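Local coordinates for DNA polymerase III, gamma subunit-related protein (Thermotoga maritima, PDB 2GNO) that probably binds DNA and is related to the gamma subunit of the bacterial replicative DNA polymerase III, at residues R11-E14 / G18-I21; K104-P109 / A113-N118; E212-F217 / N289-H294. All coordinates share one frame; numbering follows the deposited sequence.

In the fold
Starting at the N terminus, contact 1 closes a short loop almost at once, folding the end of helix 5-14 back onto the start of strand 19-24. The chain then goes on through strands 52-55 and 84-88 before contact 2 closes a similar loop, between helix 103-107 and strand 113-119. Contact 3 spans 71 residues, most of them helical, and joins helix 203-219 to helix 283-298 in the C-terminal domain, its centre about 45 Å from that of contact 2. None of the three nests or crosses; they follow one another in series. Contacts 1 and 2 meet in one parallel sheet, where their strands are neighbours and their side chains pack on opposite faces.

Contact 1. Residues R11-E14 / G18-I21; sequences RIIE and GISI
Ile12, Ile13, Ile19 and Ile21 meet here with no flat side-chain group among them: there is no ring face or edge to cover, and four branched aliphatic chains do all the touching. At the more accessible end, Ile12 offers its CG2 branch to the chain end of Ile19, with Ile12 CG2 3.8 Å from Ile19 CD1 and the two side chains crossing at about a right angle. Ile19 reaches that far because its CG1 lies anti to the backbone N (chi1 -168°) and the chain stays extended to CD1; the same rotation sends its short branch between the backbone N and the carbonyl carbon, and Ile19 CG2 comes to rest 4.2 Å from Ile13 CG1. Deeper in, Ile21 crosses Ile13 nearly at right angles. Its terminal methyl lies against the outer half of that chain, Ile21 CD1 being 3.8 Å from Ile13 CG1 and 3.9 Å from Ile13 CD1. Ile13 thus packs against two strand residues, which alternate with Ser20, whose side chain points to the other face of the sheet. Beyond the contact, Ile13 also packs on Leu38 and Val42 of helix 30-43, and Ile12 on Phe134. A helix turning through a tight loop into a central strand, its isoleucines laid over one sheet face, fits the alpha/beta layering of the P-loop NTPase fold in AAA+ proteins.

Contact 2. Residues K104-P109 / A113-N118; sequences KALEEP and AVIVLN
Apolar contacts between Leu106, Pro109 and the inward-facing residues Ala113, Ile115 and Leu117 make up most of this junction. Leu106 works through a single methyl, which bridges two strand residues: Leu106 CD2 is 4.1 Å from Ile115 CG2 and equally far from Leu117 CD1. It meets Ile115 at about a right angle and Leu117 on a slant. Ile115 uses both of its branches. With CG1 anti to the carbonyl carbon (chi1 -58°), CG2 meets Leu106 while the longer arm passes the same leucine methyl on its way to the turn, bringing Ile115 CD1 within 4.2 Å of Pro109 CB. The proline ring lies beside the start of the strand, its CB 4.1 Å from Ala113 CB. Together with strand 84-88 before it, this helix-to-strand return belongs to a beta-alpha-beta crossover, since strands 84-88 and 113-119 lie parallel and adjacent in the sheet of the P-loop NTPase fold. Contacts with backbone oxygen are fewer. Ile115 CD1 rests 3.7 Å from Ala105 O, a van der Waals approach of a methyl to a carbonyl near the helix end. The last helical turn is tied by Glu108 N to Lys104 O at 3.0 Å, after which Glu108 leaves helical geometry. Leu106 O is hydrogen-bonded to Ser20 OG of strand 19-24, linking helix and sheet by a polar contact, and Ile129 of helix 127-130 packs on both Leu106 and Leu117.

Contact 3. Residues E212-F217 / N289-H294; sequences ELLERF and NILAIH
Leu291 sets both methyls against the side chains of 212-217. Leu291 CD1 sits over the centre of the Phe217 ring, 3.6 Å from its centroid and 4° off the normal, a CH-pi contact. Its sister Leu291 CD2 touches the same ring and presses on Leu214 CD2 at 3.5 Å, tighter than usual for carbons. The axes of the two segments cross at -71°, 9.8 Å apart at closest approach, in a packing joint between helix 203-219 and helix 283-298 of the all-helical, gamma subunit-related C-terminal domain. Leu214 also meets His294: its carbonyl O lies near the plane at the ring edge, 3.6 Å from His294 CD2. With CG anti to the backbone N (chi1 177°), that imidazole turns NE2 to a water in the ring plane at 2.7 Å, and the water donates to Glu215 OE1. Helix 225-235 flanks Phe217 with Phe225, stacked edge-to-face, and Leu228. Replacing Phe217 with an alanine would probably strip Leu291 CD1 of its ring face and open a gap between helices 283-298 and 225-235. The joint is thus apolar at Leu291 and polar at its border, where the Glu215 carboxylate would probably polarise His294 through the water.

Contact 1. Residues R11-E14 / G18-I21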
# COMPACT_ATOMS: atom_id res chain seq x y z
N ARG A 11 -4.60 -23.04 12.47
CA ARG A 11 -4.31 -24.43 12.77
C ARG A 11 -2.81 -24.74 12.76
O ARG A 11 -2.31 -25.45 13.65
CB ARG A 11 -5.03 -25.33 11.78
CG ARG A 11 -6.55 -25.16 11.81
N ILE A 12 -2.12 -24.19 11.76
CA ILE A 12 -0.66 -24.34 11.61
C ILE A 12 0.01 -23.70 12.82
O ILE A 12 0.94 -24.28 13.39
CB ILE A 12 -0.17 -23.68 10.28
CG1 ILE A 12 -0.67 -24.50 9.08
CG2 ILE A 12 1.36 -23.59 10.24
CD1 ILE A 12 -0.45 -23.87 7.72
N ILE A 13 -0.46 -22.50 13.19
CA ILE A 13 0.03 -21.76 14.34
C ILE A 13 -0.20 -22.48 15.67
O ILE A 13 0.70 -22.52 16.51
CB ILE A 13 -0.57 -20.32 14.42
CG1 ILE A 13 0.05 -19.44 13.34
CG2 ILE A 13 -0.29 -19.64 15.80
CD1 ILE A 13 -0.62 -18.10 13.15
N GLU A 14 -1.41 -22.98 15.88
CA GLU A 14 -1.74 -23.68 17.14
C GLU A 14 -0.95 -24.98 17.39
O GLU A 14 -0.83 -25.39 18.54
CB GLU A 14 -3.25 -23.84 17.32
CG GLU A 14 -3.92 -22.49 17.62
CD GLU A 14 -5.44 -22.52 17.70
OE1 GLU A 14 -6.07 -23.43 17.12
OE2 GLU A 14 -6.01 -21.60 18.32
N GLY A 18 6.62 -21.95 18.14
CA GLY A 18 7.37 -20.83 17.62
C GLY A 18 7.24 -20.98 16.12
O GLY A 18 7.40 -22.08 15.61
N ILE A 19 6.93 -19.89 15.42
CA ILE A 19 6.82 -19.97 13.97
C ILE A 19 7.02 -18.63 13.30
O ILE A 19 6.59 -17.60 13.82
CB ILE A 19 5.46 -20.58 13.51
CG1 ILE A 19 5.50 -20.93 12.00
CG2 ILE A 19 4.26 -19.67 13.87
CD1 ILE A 19 4.30 -21.61 11.51
N SER A 20 7.72 -18.67 12.17
CA SER A 20 7.98 -17.53 11.33
C SER A 20 7.19 -17.80 10.06
O SER A 20 7.35 -18.86 9.44
CB SER A 20 9.47 -17.37 11.07
OG SER A 20 10.10 -16.99 12.28
N ILE A 21 6.31 -16.88 9.70
CA ILE A 21 5.46 -17.01 8.52
C ILE A 21 5.66 -15.81 7.63
O ILE A 21 5.94 -14.70 8.11
CB ILE A 21 3.95 -17.07 8.94
CG1 ILE A 21 3.70 -18.24 9.90
CG2 ILE A 21 3.03 -17.17 7.71
CD1 ILE A 21 2.29 -18.27 10.52

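Contact 2. Residues K104-P109 / A113-N118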
# COMPACT_ATOMS: atom_id res chain seq x y z
N LYS A 104 18.57 -16.06 14.01
CA LYS A 104 18.36 -16.88 15.22
C LYS A 104 16.90 -16.82 15.70
O LYS A 104 16.28 -17.86 15.96
CB LYS A 104 19.31 -16.47 16.36
N ALA A 105 16.35 -15.61 15.80
CA ALA A 105 14.95 -15.44 16.21
C ALA A 105 13.99 -16.01 15.15
O ALA A 105 12.97 -16.56 15.51
CB ALA A 105 14.63 -13.97 16.48
N LEU A 106 14.32 -15.88 13.87
CA LEU A 106 13.47 -16.43 12.80
C LEU A 106 13.49 -17.95 12.77
O LEU A 106 12.41 -18.55 12.66
CB LEU A 106 13.82 -15.90 11.40
CG LEU A 106 13.40 -14.49 10.96
CD1 LEU A 106 14.03 -14.18 9.61
CD2 LEU A 106 11.87 -14.32 10.89
N GLU A 107 14.67 -18.57 12.86
CA GLU A 107 14.77 -20.04 12.82
C GLU A 107 14.23 -20.70 14.07
O GLU A 107 13.55 -21.73 13.98
CB GLU A 107 16.20 -20.55 12.55
CG GLU A 107 17.27 -20.35 13.65
CD GLU A 107 18.67 -20.74 13.17
OE1 GLU A 107 18.77 -21.48 12.17
OE2 GLU A 107 19.67 -20.31 13.80
N GLU A 108 14.51 -20.11 15.23
CA GLU A 108 14.04 -20.65 16.51
C GLU A 108 13.42 -19.55 17.34
O GLU A 108 14.05 -19.08 18.30
N PRO A 109 12.18 -19.14 16.99
CA PRO A 109 11.56 -18.10 17.79
C PRO A 109 11.11 -18.69 19.11
O PRO A 109 10.99 -19.92 19.21
CB PRO A 109 10.34 -17.67 16.95
CG PRO A 109 10.37 -18.46 15.70
CD PRO A 109 11.30 -19.60 15.90
N ALA A 113 6.10 -17.39 20.49
CA ALA A 113 6.15 -16.37 19.44
C ALA A 113 5.66 -16.75 18.03
O ALA A 113 5.84 -17.85 17.55
CB ALA A 113 7.57 -15.86 19.32
N VAL A 114 5.05 -15.78 17.36
CA VAL A 114 4.61 -15.94 15.98
C VAL A 114 5.15 -14.71 15.28
O VAL A 114 4.82 -13.61 15.66
CB VAL A 114 3.10 -15.98 15.84
CG1 VAL A 114 2.71 -16.12 14.35
CG2 VAL A 114 2.53 -17.13 16.67
N ILE A 115 6.03 -14.90 14.30
CA ILE A 115 6.58 -13.77 13.55
C ILE A 115 5.86 -13.80 12.22
O ILE A 115 5.88 -14.84 11.54
CB ILE A 115 8.10 -13.85 13.38
CG1 ILE A 115 8.79 -13.92 14.75
CG2 ILE A 115 8.57 -12.63 12.57
CD1 ILE A 115 10.33 -14.11 14.69
N VAL A 116 5.20 -12.69 11.88
CA VAL A 116 4.43 -12.58 10.65
C VAL A 116 5.05 -11.52 9.75
O VAL A 116 4.85 -10.34 9.93
CB VAL A 116 2.96 -12.18 10.93
CG1 VAL A 116 2.10 -12.35 9.64
CG2 VAL A 116 2.39 -13.06 12.05
N LEU A 117 5.83 -11.97 8.78
CA LEU A 117 6.46 -11.10 7.83
C LEU A 117 5.52 -11.06 6.64
O LEU A 117 4.72 -11.99 6.44
CB LEU A 117 7.78 -11.72 7.36
CG LEU A 117 8.85 -12.11 8.38
CD1 LEU A 117 10.09 -12.62 7.66
CD2 LEU A 117 9.21 -10.98 9.21
N ASN A 118 5.56 -9.99 5.86
CA ASN A 118 4.76 -9.92 4.64
C ASN A 118 5.51 -9.20 3.53
O ASN A 118 6.34 -8.31 3.78
CB ASN A 118 3.31 -9.43 4.84
CG ASN A 118 3.22 -8.00 5.31
OD1 ASN A 118 3.54 -7.09 4.58
ND2 ASN A 118 2.68 -7.79 6.51

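Contact 3. Residues E212-F217 / N289-H294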
# COMPACT_ATOMS: atom_id res chain seq x y z
N GLU A 212 -9.38 13.65 -8.32
CA GLU A 212 -9.93 14.99 -8.43
C GLU A 212 -8.92 16.02 -8.92
O GLU A 212 -9.27 16.87 -9.73
CB GLU A 212 -10.51 15.42 -7.09
CG GLU A 212 -11.09 16.82 -7.02
CD GLU A 212 -12.18 17.07 -8.01
OE1 GLU A 212 -12.97 16.14 -8.32
OE2 GLU A 212 -12.29 18.22 -8.44
N LEU A 213 -7.69 15.97 -8.42
CA LEU A 213 -6.68 16.91 -8.86
C LEU A 213 -6.39 16.69 -10.37
O LEU A 213 -6.20 17.66 -11.10
CB LEU A 213 -5.39 16.77 -8.05
CG LEU A 213 -4.31 17.81 -8.39
CD1 LEU A 213 -4.78 19.23 -8.08
CD2 LEU A 213 -3.00 17.53 -7.72
N LEU A 214 -6.35 15.43 -10.81
CA LEU A 214 -6.10 15.14 -12.22
C LEU A 214 -7.20 15.66 -13.11
O LEU A 214 -6.91 16.13 -14.22
CB LEU A 214 -5.93 13.65 -12.48
CG LEU A 214 -4.64 13.07 -11.95
CD1 LEU A 214 -4.69 11.56 -12.00
CD2 LEU A 214 -3.43 13.61 -12.72
N GLU A 215 -8.44 15.53 -12.64
CA GLU A 215 -9.60 16.01 -13.36
C GLU A 215 -9.53 17.52 -13.50
O GLU A 215 -9.93 18.05 -14.52
CB GLU A 215 -10.92 15.55 -12.69
CG GLU A 215 -12.21 15.86 -13.47
CD GLU A 215 -12.34 15.14 -14.80
OE1 GLU A 215 -11.52 14.27 -15.14
OE2 GLU A 215 -13.30 15.44 -15.52
N ARG A 216 -9.01 18.22 -12.49
CA ARG A 216 -8.86 19.68 -12.57
C ARG A 216 -7.84 20.05 -13.60
O ARG A 216 -8.03 21.02 -14.31
CB ARG A 216 -8.52 20.30 -11.25
CG ARG A 216 -9.65 20.17 -10.31
CD ARG A 216 -9.41 20.80 -9.01
NE ARG A 216 -10.56 20.53 -8.16
CZ ARG A 216 -10.77 21.06 -6.97
NH1 ARG A 216 -9.97 21.99 -6.47
NH2 ARG A 216 -11.87 20.70 -6.32
N PHE A 217 -6.73 19.31 -13.66
CA PHE A 217 -5.73 19.57 -14.67
C PHE A 217 -6.27 19.21 -16.03
O PHE A 217 -5.91 19.85 -16.99
CB PHE A 217 -4.38 18.89 -14.42
CG PHE A 217 -3.55 19.60 -13.40
CD1 PHE A 217 -2.89 20.77 -13.74
CD2 PHE A 217 -3.36 19.08 -12.15
CE1 PHE A 217 -2.12 21.44 -12.85
CE2 PHE A 217 -2.55 19.76 -11.23
CZ PHE A 217 -1.93 20.92 -11.59
N ASN A 289 4.85 17.14 -17.70
CA ASN A 289 4.70 16.18 -18.78
C ASN A 289 3.61 15.13 -18.54
O ASN A 289 2.86 14.87 -19.45
CB ASN A 289 6.05 15.54 -19.13
CG ASN A 289 7.02 16.53 -19.81
OD1 ASN A 289 6.64 17.35 -20.64
ND2 ASN A 289 8.30 16.37 -19.52
N ILE A 290 3.52 14.53 -17.35
CA ILE A 290 2.49 13.50 -17.09
C ILE A 290 1.08 14.12 -17.16
O ILE A 290 0.17 13.54 -17.74
CB ILE A 290 2.70 12.71 -15.76
CG1 ILE A 290 2.48 13.55 -14.49
CG2 ILE A 290 4.10 12.07 -15.74
CD1 ILE A 290 2.61 12.77 -13.19
N LEU A 291 0.93 15.29 -16.56
CA LEU A 291 -0.33 16.02 -16.54
C LEU A 291 -0.75 16.45 -17.94
O LEU A 291 -1.95 16.36 -18.27
CB LEU A 291 -0.24 17.24 -15.64
CG LEU A 291 -0.14 16.99 -14.15
CD1 LEU A 291 0.09 18.31 -13.43
CD2 LEU A 291 -1.40 16.31 -13.62
N ALA A 292 0.21 16.90 -18.74
CA ALA A 292 -0.06 17.28 -20.13
C ALA A 292 -0.47 16.04 -20.90
O ALA A 292 -1.39 16.11 -21.69
CB ALA A 292 1.16 17.92 -20.78
N ILE A 293 0.22 14.91 -20.66
CA ILE A 293 -0.13 13.65 -21.32
C ILE A 293 -1.59 13.30 -21.02
O ILE A 293 -2.35 12.97 -21.93
CB ILE A 293 0.84 12.49 -20.86
CG1 ILE A 293 2.21 12.66 -21.53
CG2 ILE A 293 0.29 11.12 -21.25
CD1 ILE A 293 3.34 11.80 -20.90
N HIS A 294 -1.95 13.36 -19.75
CA HIS A 294 -3.30 13.05 -19.28
C HIS A 294 -4.37 13.99 -19.84
O HIS A 294 -5.41 13.54 -20.32
CB HIS A 294 -3.34 13.07 -17.75
CG HIS A 294 -4.71 12.82 -17.18
ND1 HIS A 294 -5.32 11.58 -17.23
CD2 HIS A 294 -5.55 13.63 -16.50
CE1 HIS A 294 -6.50 11.66 -16.62
NE2 HIS A 294 -6.66 12.89 -16.18
O HOH W 1 -9.10 12.93 -15.08